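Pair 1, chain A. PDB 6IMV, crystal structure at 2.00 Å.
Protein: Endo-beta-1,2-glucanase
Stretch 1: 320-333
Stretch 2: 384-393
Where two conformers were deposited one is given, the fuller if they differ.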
# COMPACT_ATOMS: atom_id res chain seq x y z
N ILE A 320 -8.66 -13.44 12.85
CA ILE A 320 -8.28 -12.23 12.12
C ILE A 320 -8.81 -12.33 10.68
O ILE A 320 -9.41 -11.37 10.19
CB ILE A 320 -6.77 -11.98 12.16
CG1 ILE A 320 -6.28 -11.83 13.60
CG2 ILE A 320 -6.41 -10.77 11.30
CD1 ILE A 320 -4.79 -11.51 13.75
N ARG A 321 -8.60 -13.48 10.04
CA ARG A 321 -9.09 -13.72 8.69
C ARG A 321 -10.61 -13.46 8.63
O ARG A 321 -11.09 -12.81 7.70
CB ARG A 321 -8.73 -15.13 8.24
CG ARG A 321 -8.96 -15.40 6.76
CD ARG A 321 -8.74 -16.87 6.44
NE ARG A 321 -7.54 -17.40 7.06
CZ ARG A 321 -7.53 -18.26 8.08
NH1 ARG A 321 -6.38 -18.67 8.58
NH2 ARG A 321 -8.67 -18.70 8.59
N ARG A 322 -11.34 -13.94 9.64
CA ARG A 322 -12.82 -13.82 9.69
C ARG A 322 -13.23 -12.34 9.83
O ARG A 322 -14.14 -11.89 9.15
CB ARG A 322 -13.39 -14.66 10.83
CG ARG A 322 -13.42 -16.15 10.56
CD ARG A 322 -13.65 -16.96 11.83
NE ARG A 322 -14.92 -16.63 12.46
CZ ARG A 322 -15.14 -16.61 13.78
NH1 ARG A 322 -16.31 -16.21 14.23
NH2 ARG A 322 -14.20 -16.97 14.64
N VAL A 323 -12.58 -11.61 10.73
CA VAL A 323 -12.88 -10.19 10.97
C VAL A 323 -12.60 -9.39 9.69
O VAL A 323 -13.36 -8.50 9.32
CB VAL A 323 -12.10 -9.64 12.18
CG1 VAL A 323 -12.14 -8.13 12.24
CG2 VAL A 323 -12.62 -10.24 13.48
N PHE A 324 -11.49 -9.71 9.01
CA PHE A 324 -11.12 -8.97 7.81
C PHE A 324 -11.96 -9.42 6.60
O PHE A 324 -12.20 -8.62 5.69
CB PHE A 324 -9.61 -9.06 7.57
CG PHE A 324 -8.83 -8.06 8.40
CD1 PHE A 324 -8.68 -8.25 9.76
CD2 PHE A 324 -8.30 -6.92 7.82
CE1 PHE A 324 -7.96 -7.34 10.52
CE2 PHE A 324 -7.62 -5.99 8.59
CZ PHE A 324 -7.43 -6.21 9.94
N GLN A 325 -12.43 -10.67 6.59
CA GLN A 325 -13.39 -11.11 5.58
C GLN A 325 -14.69 -10.31 5.76
O GLN A 325 -15.26 -9.82 4.80
CB GLN A 325 -13.63 -12.62 5.64
CG GLN A 325 -14.39 -13.14 4.42
CD GLN A 325 -14.40 -14.64 4.26
OE1 GLN A 325 -14.01 -15.39 5.15
NE2 GLN A 325 -14.89 -15.11 3.13
N ASN A 326 -15.15 -10.17 7.00
CA ASN A 326 -16.34 -9.38 7.32
C ASN A 326 -16.18 -7.95 6.77
O ASN A 326 -17.14 -7.38 6.27
CB ASN A 326 -16.62 -9.36 8.82
CG ASN A 326 -17.51 -10.50 9.29
OD1 ASN A 326 -17.74 -11.47 8.57
ND2 ASN A 326 -18.03 -10.36 10.50
N ALA A 327 -14.97 -7.38 6.86
CA ALA A 327 -14.72 -6.02 6.39
C ALA A 327 -15.15 -5.88 4.93
O ALA A 327 -15.66 -4.83 4.53
CB ALA A 327 -13.26 -5.65 6.55
N GLU A 328 -14.93 -6.94 4.13
CA GLU A 328 -15.19 -6.91 2.69
C GLU A 328 -16.67 -7.18 2.41
O GLU A 328 -17.17 -6.74 1.39
CB GLU A 328 -14.26 -7.89 1.97
CG GLU A 328 -12.80 -7.56 2.20
CD GLU A 328 -12.46 -6.08 2.10
OE1 GLU A 328 -12.86 -5.45 1.09
OE2 GLU A 328 -11.81 -5.56 3.04
N ARG A 329 -17.35 -7.90 3.31
CA ARG A 329 -18.80 -8.00 3.26
C ARG A 329 -19.40 -6.60 3.41
O ARG A 329 -20.27 -6.20 2.65
CB ARG A 329 -19.34 -8.90 4.38
CG ARG A 329 -18.83 -10.33 4.36
CD ARG A 329 -19.35 -11.10 5.56
NE ARG A 329 -18.45 -12.18 5.92
CZ ARG A 329 -18.39 -13.35 5.30
NH1 ARG A 329 -19.16 -13.57 4.25
NH2 ARG A 329 -17.55 -14.28 5.74
N ALA A 330 -18.90 -5.87 4.42
CA ALA A 330 -19.35 -4.53 4.71
C ALA A 330 -18.98 -3.57 3.58
O ALA A 330 -19.81 -2.74 3.16
CB ALA A 330 -18.77 -4.08 6.03
N ARG A 331 -17.75 -3.68 3.06
CA ARG A 331 -17.24 -2.68 2.09
C ARG A 331 -18.02 -2.80 0.78
O ARG A 331 -18.46 -1.77 0.23
CB ARG A 331 -15.73 -2.84 1.86
CG ARG A 331 -15.03 -1.59 1.35
CD ARG A 331 -13.59 -1.84 0.89
NE ARG A 331 -12.77 -2.57 1.86
CZ ARG A 331 -12.28 -2.05 2.98
NH1 ARG A 331 -12.44 -0.76 3.25
NH2 ARG A 331 -11.66 -2.83 3.85
N THR A 332 -18.16 -4.03 0.26
CA THR A 332 -18.87 -4.25 -1.00
C THR A 332 -20.36 -3.91 -0.84
O THR A 332 -20.92 -3.17 -1.64
CB THR A 332 -18.65 -5.68 -1.53
OG1 THR A 332 -19.10 -6.66 -0.60
CG2 THR A 332 -17.21 -5.95 -1.87
N CYS A 333 -21.00 -4.44 0.21
CA CYS A 333 -22.46 -4.31 0.36
C CYS A 333 -22.83 -2.88 0.77
O CYS A 333 -23.92 -2.43 0.41
CB CYS A 333 -23.00 -5.36 1.32
SG CYS A 333 -22.76 -7.05 0.69
N TYR A 384 -8.36 1.22 -6.44
CA TYR A 384 -7.49 0.53 -5.46
C TYR A 384 -8.26 0.18 -4.17
O TYR A 384 -7.78 -0.63 -3.37
CB TYR A 384 -6.21 1.32 -5.20
CG TYR A 384 -6.16 2.18 -3.96
CD1 TYR A 384 -6.59 3.50 -4.00
CD2 TYR A 384 -5.61 1.71 -2.78
CE1 TYR A 384 -6.50 4.32 -2.88
CE2 TYR A 384 -5.53 2.52 -1.65
CZ TYR A 384 -5.97 3.83 -1.70
OH TYR A 384 -5.88 4.63 -0.59
N SER A 385 -9.45 0.77 -3.99
CA SER A 385 -10.37 0.41 -2.90
C SER A 385 -10.65 -1.11 -2.87
O SER A 385 -11.02 -1.64 -1.83
CB SER A 385 -11.66 1.18 -2.98
OG SER A 385 -12.39 0.85 -4.16
N VAL A 386 -10.47 -1.79 -4.01
CA VAL A 386 -10.75 -3.23 -4.12
C VAL A 386 -9.60 -4.09 -3.58
O VAL A 386 -9.77 -5.30 -3.49
CB VAL A 386 -11.04 -3.64 -5.58
CG1 VAL A 386 -12.05 -2.72 -6.24
CG2 VAL A 386 -9.77 -3.74 -6.40
N PHE A 387 -8.42 -3.53 -3.28
CA PHE A 387 -7.26 -4.40 -3.00
C PHE A 387 -7.56 -5.36 -1.84
O PHE A 387 -7.24 -6.53 -1.96
CB PHE A 387 -5.96 -3.60 -2.87
CG PHE A 387 -5.60 -3.10 -1.50
CD1 PHE A 387 -5.13 -3.96 -0.52
CD2 PHE A 387 -5.68 -1.75 -1.20
CE1 PHE A 387 -4.79 -3.49 0.74
CE2 PHE A 387 -5.34 -1.28 0.06
CZ PHE A 387 -4.88 -2.15 1.02
N PRO A 388 -8.21 -4.95 -0.73
CA PRO A 388 -8.48 -5.88 0.37
C PRO A 388 -9.51 -6.95 -0.01
O PRO A 388 -9.45 -8.07 0.48
CB PRO A 388 -9.02 -5.01 1.52
CG PRO A 388 -8.78 -3.58 1.08
CD PRO A 388 -8.72 -3.60 -0.43
N THR A 389 -10.45 -6.58 -0.90
CA THR A 389 -11.45 -7.51 -1.41
C THR A 389 -10.75 -8.60 -2.24
O THR A 389 -11.09 -9.78 -2.13
CB THR A 389 -12.51 -6.77 -2.24
OG1 THR A 389 -12.83 -5.53 -1.60
CG2 THR A 389 -13.76 -7.59 -2.43
N VAL A 390 -9.77 -8.19 -3.05
CA VAL A 390 -9.05 -9.09 -3.95
C VAL A 390 -8.40 -10.23 -3.15
O VAL A 390 -8.37 -11.36 -3.63
CB VAL A 390 -8.01 -8.32 -4.80
CG1 VAL A 390 -7.01 -9.26 -5.45
CG2 VAL A 390 -8.69 -7.45 -5.84
N LEU A 391 -7.90 -9.93 -1.95
CA LEU A 391 -7.22 -10.93 -1.11
C LEU A 391 -8.17 -12.08 -0.73
O LEU A 391 -7.72 -13.21 -0.56
CB LEU A 391 -6.65 -10.25 0.14
CG LEU A 391 -5.50 -9.27 -0.13
CD1 LEU A 391 -5.07 -8.56 1.15
CD2 LEU A 391 -4.31 -9.98 -0.76
N PHE A 392 -9.48 -11.79 -0.62
CA PHE A 392 -10.49 -12.80 -0.26
C PHE A 392 -11.19 -13.39 -1.49
O PHE A 392 -11.57 -14.57 -1.47
CB PHE A 392 -11.53 -12.21 0.71
CG PHE A 392 -10.98 -12.08 2.11
CD1 PHE A 392 -10.88 -13.21 2.91
CD2 PHE A 392 -10.52 -10.87 2.59
CE1 PHE A 392 -10.33 -13.12 4.18
CE2 PHE A 392 -9.98 -10.78 3.86
CZ PHE A 392 -9.89 -11.90 4.65
N ASP A 393 -11.41 -12.59 -2.53
CA ASP A 393 -12.18 -13.04 -3.68
C ASP A 393 -11.79 -12.18 -4.89
O ASP A 393 -12.28 -11.08 -5.06
CB ASP A 393 -13.67 -12.98 -3.36
CG ASP A 393 -14.58 -13.53 -4.44
OD1 ASP A 393 -14.19 -13.46 -5.64
OD2 ASP A 393 -15.67 -14.03 -4.08

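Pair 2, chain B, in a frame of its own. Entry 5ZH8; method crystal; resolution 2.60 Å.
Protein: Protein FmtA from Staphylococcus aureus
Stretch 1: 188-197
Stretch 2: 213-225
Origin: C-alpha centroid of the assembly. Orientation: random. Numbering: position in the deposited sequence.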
# COMPACT_ATOMS: atom_id res chain seq x y z
N ASN B 188 24.83 -2.41 -9.06
CA ASN B 188 25.37 -3.23 -7.98
C ASN B 188 25.31 -2.54 -6.62
O ASN B 188 25.01 -1.34 -6.53
CB ASN B 188 26.82 -3.61 -8.31
CG ASN B 188 27.68 -2.40 -8.59
OD1 ASN B 188 27.78 -1.49 -7.77
ND2 ASN B 188 28.33 -2.40 -9.75
N LEU B 189 25.62 -3.30 -5.58
CA LEU B 189 25.63 -2.79 -4.21
C LEU B 189 26.57 -1.60 -4.07
O LEU B 189 26.23 -0.63 -3.41
CB LEU B 189 26.05 -3.90 -3.24
CG LEU B 189 26.08 -3.56 -1.74
CD1 LEU B 189 24.71 -3.13 -1.25
CD2 LEU B 189 26.57 -4.76 -0.93
N ASP B 190 27.74 -1.68 -4.71
CA ASP B 190 28.76 -0.62 -4.63
C ASP B 190 28.23 0.74 -5.05
O ASP B 190 28.40 1.73 -4.34
CB ASP B 190 30.01 -0.98 -5.46
CG ASP B 190 31.04 -1.77 -4.67
OD1 ASP B 190 30.80 -2.97 -4.41
OD2 ASP B 190 32.09 -1.20 -4.31
N GLN B 191 27.59 0.79 -6.22
CA GLN B 191 27.04 2.05 -6.73
C GLN B 191 25.95 2.60 -5.82
O GLN B 191 25.88 3.81 -5.59
CB GLN B 191 26.49 1.86 -8.15
CG GLN B 191 27.58 1.63 -9.19
CD GLN B 191 27.03 1.44 -10.59
OE1 GLN B 191 25.91 1.84 -10.89
NE2 GLN B 191 27.84 0.85 -11.47
N ALA B 192 25.11 1.72 -5.29
CA ALA B 192 24.07 2.12 -4.35
C ALA B 192 24.64 2.79 -3.10
O ALA B 192 24.18 3.86 -2.70
CB ALA B 192 23.22 0.92 -3.95
N VAL B 193 25.65 2.16 -2.49
CA VAL B 193 26.27 2.69 -1.27
C VAL B 193 27.17 3.90 -1.56
O VAL B 193 27.32 4.77 -0.71
CB VAL B 193 27.05 1.60 -0.48
CG1 VAL B 193 27.75 2.20 0.74
CG2 VAL B 193 26.11 0.48 -0.08
N LYS B 194 27.74 3.95 -2.76
CA LYS B 194 28.48 5.14 -3.19
C LYS B 194 27.52 6.30 -3.50
O LYS B 194 27.90 7.46 -3.40
CB LYS B 194 29.42 4.84 -4.37
CG LYS B 194 30.87 4.75 -3.92
CD LYS B 194 31.75 3.84 -4.77
CE LYS B 194 33.17 3.78 -4.19
NZ LYS B 194 34.22 3.34 -5.16
N ALA B 195 26.29 5.98 -3.88
CA ALA B 195 25.25 7.00 -4.02
C ALA B 195 24.83 7.56 -2.66
O ALA B 195 24.71 8.78 -2.50
CB ALA B 195 24.05 6.44 -4.77
N ILE B 196 24.61 6.66 -1.70
CA ILE B 196 24.22 7.03 -0.32
C ILE B 196 25.28 7.89 0.36
O ILE B 196 24.96 8.76 1.17
CB ILE B 196 24.04 5.76 0.55
CG1 ILE B 196 22.79 4.98 0.15
CG2 ILE B 196 23.98 6.11 2.04
CD1 ILE B 196 22.79 3.55 0.66
N GLN B 197 26.54 7.61 0.06
CA GLN B 197 27.64 8.37 0.64
C GLN B 197 27.63 9.83 0.15
O GLN B 197 27.86 10.74 0.94
CB GLN B 197 28.99 7.69 0.37
CG GLN B 197 30.18 8.27 1.11
CD GLN B 197 30.78 9.50 0.46
OE1 GLN B 197 30.73 9.65 -0.76
NE2 GLN B 197 31.36 10.37 1.26
N ASP B 213 16.18 1.62 4.19
CA ASP B 213 16.84 0.48 3.54
C ASP B 213 18.33 0.74 3.40
O ASP B 213 19.14 -0.17 3.54
CB ASP B 213 16.25 0.22 2.15
CG ASP B 213 14.86 -0.34 2.20
OD1 ASP B 213 14.41 -0.75 3.28
OD2 ASP B 213 14.20 -0.38 1.13
N GLY B 214 18.68 2.00 3.09
CA GLY B 214 20.06 2.42 2.91
C GLY B 214 21.01 2.00 4.02
O GLY B 214 22.14 1.62 3.75
N ASN B 215 20.54 2.07 5.27
CA ASN B 215 21.37 1.67 6.40
C ASN B 215 21.89 0.26 6.19
O ASN B 215 23.09 0.01 6.30
CB ASN B 215 20.58 1.71 7.71
CG ASN B 215 20.34 3.12 8.22
OD1 ASN B 215 21.23 3.98 8.22
ND2 ASN B 215 19.11 3.36 8.68
N TYR B 216 20.99 -0.67 5.87
CA TYR B 216 21.39 -2.07 5.72
C TYR B 216 22.09 -2.37 4.39
O TYR B 216 22.75 -3.39 4.26
CB TYR B 216 20.20 -3.01 5.97
CG TYR B 216 20.01 -3.27 7.45
CD1 TYR B 216 19.68 -2.23 8.32
CD2 TYR B 216 20.20 -4.53 8.00
CE1 TYR B 216 19.51 -2.45 9.67
CE2 TYR B 216 20.04 -4.76 9.35
CZ TYR B 216 19.70 -3.71 10.18
OH TYR B 216 19.55 -3.93 11.54
N LEU B 217 21.97 -1.47 3.41
CA LEU B 217 22.80 -1.54 2.20
C LEU B 217 24.26 -1.20 2.53
O LEU B 217 25.17 -1.86 2.02
CB LEU B 217 22.27 -0.62 1.10
CG LEU B 217 20.89 -0.95 0.55
CD1 LEU B 217 20.45 0.11 -0.45
CD2 LEU B 217 20.86 -2.33 -0.10
N VAL B 218 24.48 -0.19 3.37
CA VAL B 218 25.82 0.16 3.85
C VAL B 218 26.42 -0.97 4.69
O VAL B 218 27.62 -1.25 4.59
CB VAL B 218 25.79 1.43 4.74
CG1 VAL B 218 27.12 1.64 5.45
CG2 VAL B 218 25.40 2.65 3.91
N LEU B 219 25.59 -1.58 5.54
CA LEU B 219 26.02 -2.71 6.37
C LEU B 219 26.38 -3.92 5.52
O LEU B 219 27.32 -4.64 5.83
CB LEU B 219 24.95 -3.10 7.39
CG LEU B 219 24.79 -2.18 8.60
CD1 LEU B 219 23.60 -2.64 9.45
CD2 LEU B 219 26.06 -2.09 9.42
N ALA B 220 25.61 -4.16 4.46
CA ALA B 220 25.92 -5.24 3.53
C ALA B 220 27.29 -5.02 2.87
O ALA B 220 28.04 -5.97 2.68
CB ALA B 220 24.83 -5.36 2.48
N LYS B 221 27.60 -3.77 2.52
CA LYS B 221 28.89 -3.45 1.92
C LYS B 221 30.03 -3.59 2.94
O LYS B 221 31.13 -4.03 2.59
CB LYS B 221 28.88 -2.04 1.33
CG LYS B 221 30.11 -1.70 0.50
CD LYS B 221 30.17 -2.52 -0.78
CE LYS B 221 31.59 -2.99 -1.08
NZ LYS B 221 31.61 -4.12 -2.04
N VAL B 222 29.76 -3.21 4.19
CA VAL B 222 30.70 -3.41 5.29
C VAL B 222 31.06 -4.90 5.39
O VAL B 222 32.24 -5.26 5.50
CB VAL B 222 30.11 -2.91 6.64
CG1 VAL B 222 30.94 -3.41 7.83
CG2 VAL B 222 30.03 -1.39 6.66
N ILE B 223 30.04 -5.75 5.33
CA ILE B 223 30.24 -7.20 5.35
C ILE B 223 31.15 -7.62 4.21
O ILE B 223 32.11 -8.36 4.42
CB ILE B 223 28.89 -7.97 5.27
CG1 ILE B 223 28.09 -7.77 6.55
CG2 ILE B 223 29.12 -9.45 5.02
CD1 ILE B 223 26.62 -8.13 6.43
N GLU B 224 30.87 -7.13 3.01
CA GLU B 224 31.67 -7.48 1.85
C GLU B 224 33.12 -7.02 1.99
O GLU B 224 34.04 -7.77 1.67
CB GLU B 224 31.07 -6.90 0.57
CG GLU B 224 29.83 -7.63 0.09
CD GLU B 224 29.37 -7.17 -1.28
OE1 GLU B 224 29.75 -6.06 -1.71
OE2 GLU B 224 28.62 -7.93 -1.93
N GLU B 225 33.30 -5.80 2.49
CA GLU B 225 34.63 -5.19 2.60
C GLU B 225 35.51 -5.89 3.64
O GLU B 225 36.68 -6.11 3.38
CB GLU B 225 34.49 -3.70 2.96
CG GLU B 225 35.76 -2.88 2.79
CD GLU B 225 36.15 -2.67 1.34
OE1 GLU B 225 35.24 -2.59 0.47
OE2 GLU B 225 37.37 -2.58 1.07
O HOH W 1 34.35 -3.20 -3.94

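Helix pairs that share a backbone arrangement need not share the chemistry that holds them together. In pair 1, from an endo-beta-1,2-glucanase, the axes of the two helices approach to 9.4 Å with 122° between their N-to-C directions; in pair 2, from FmtA, the values are 9.4 Å and 123°. Fourteen central residues superpose with an RMSD of 0.6 Å, and the buried areas are similar, 419 and 469 Å².

The closest register point is the same in both. Glu A328 matches Val B193 and Thr A389 matches Val B218, with CA atoms 5.6 Å apart across pair 1 and 5.7 Å apart across pair 2. At this point pair 1 is polar. Thr A389 OG1 donates a hydrogen bond to Glu A328 OE1 at 2.7 Å, in a buried setting where a carboxylate needs compensation. More comes from the next turn of its own helix: Arg A331 NE lies 3.0 Å from Glu A328 OE1, and Arg A331 NH2 forms a salt bridge with Glu A328 OE2 at 2.9 Å. Pair 2 fills the same place with hydrocarbon. Val B193 CG1 meets Val B218 CG2 at 4.0 Å, while Val B193 CG2 rests 3.3 Å from the backbone atom Leu B217 O.

One turn on, Arg A331 corresponds to Ile B196, and across from them Pro A388 corresponds to Leu B217. All four CA-to-CB bonds point toward the partner stretch. Pro A388 CG lies over one face of the guanidinium, 4.1 Å from Arg A331 NH2, while Arg A331 NE and NH2 bond to the glutamate. Ile B196 CD1 lies 4.2 Å from Leu B217 CB.

Toward the other end of the contact, Phe A392 matches Lys B221, and an aromatic ring gives way to a charged side chain. The phenylalanine has 117 Å² covered by the opposing helix, the largest share of any residue in pair 1. Gln A325 CA sits 3.8 Å from the centroid of the Phe A392 ring, almost on the ring normal, and Arg A321 O is 3.4 Å from Phe A392 CZ. Lys B221 NZ makes a salt bridge with Asp B190 OD1, the counterpart position of Gln A325, at 2.8 Å, and another with Glu B224 OE1 at 2.7 Å within its own helix. The ammonium thus lies between two carboxylates whose nearest oxygens, Asp B190 OD1 and Glu B224 OE1, are only 4.2 Å apart.

Alanine occupies the matched positions Ala A327 and Ala B192, both pointing toward the partner. Leu A391, which makes no contact across pair 1, matches Ala B220. Phe A324 and Leu B189 match more loosely, at 1.8 Å between CA atoms. The end of Phe A324 leads away, leaving its CB 4.1 Å from Phe A392 CZ, whereas Leu B189 enters a hole formed by Leu B217, Ala B220, Lys B221 and Glu B224, with Leu B189 CD2 3.9 Å from Ala B220 CB. Similar backbones thus accommodate a polar centre beside an aromatic ring, or an apolar centre beside a charged cluster.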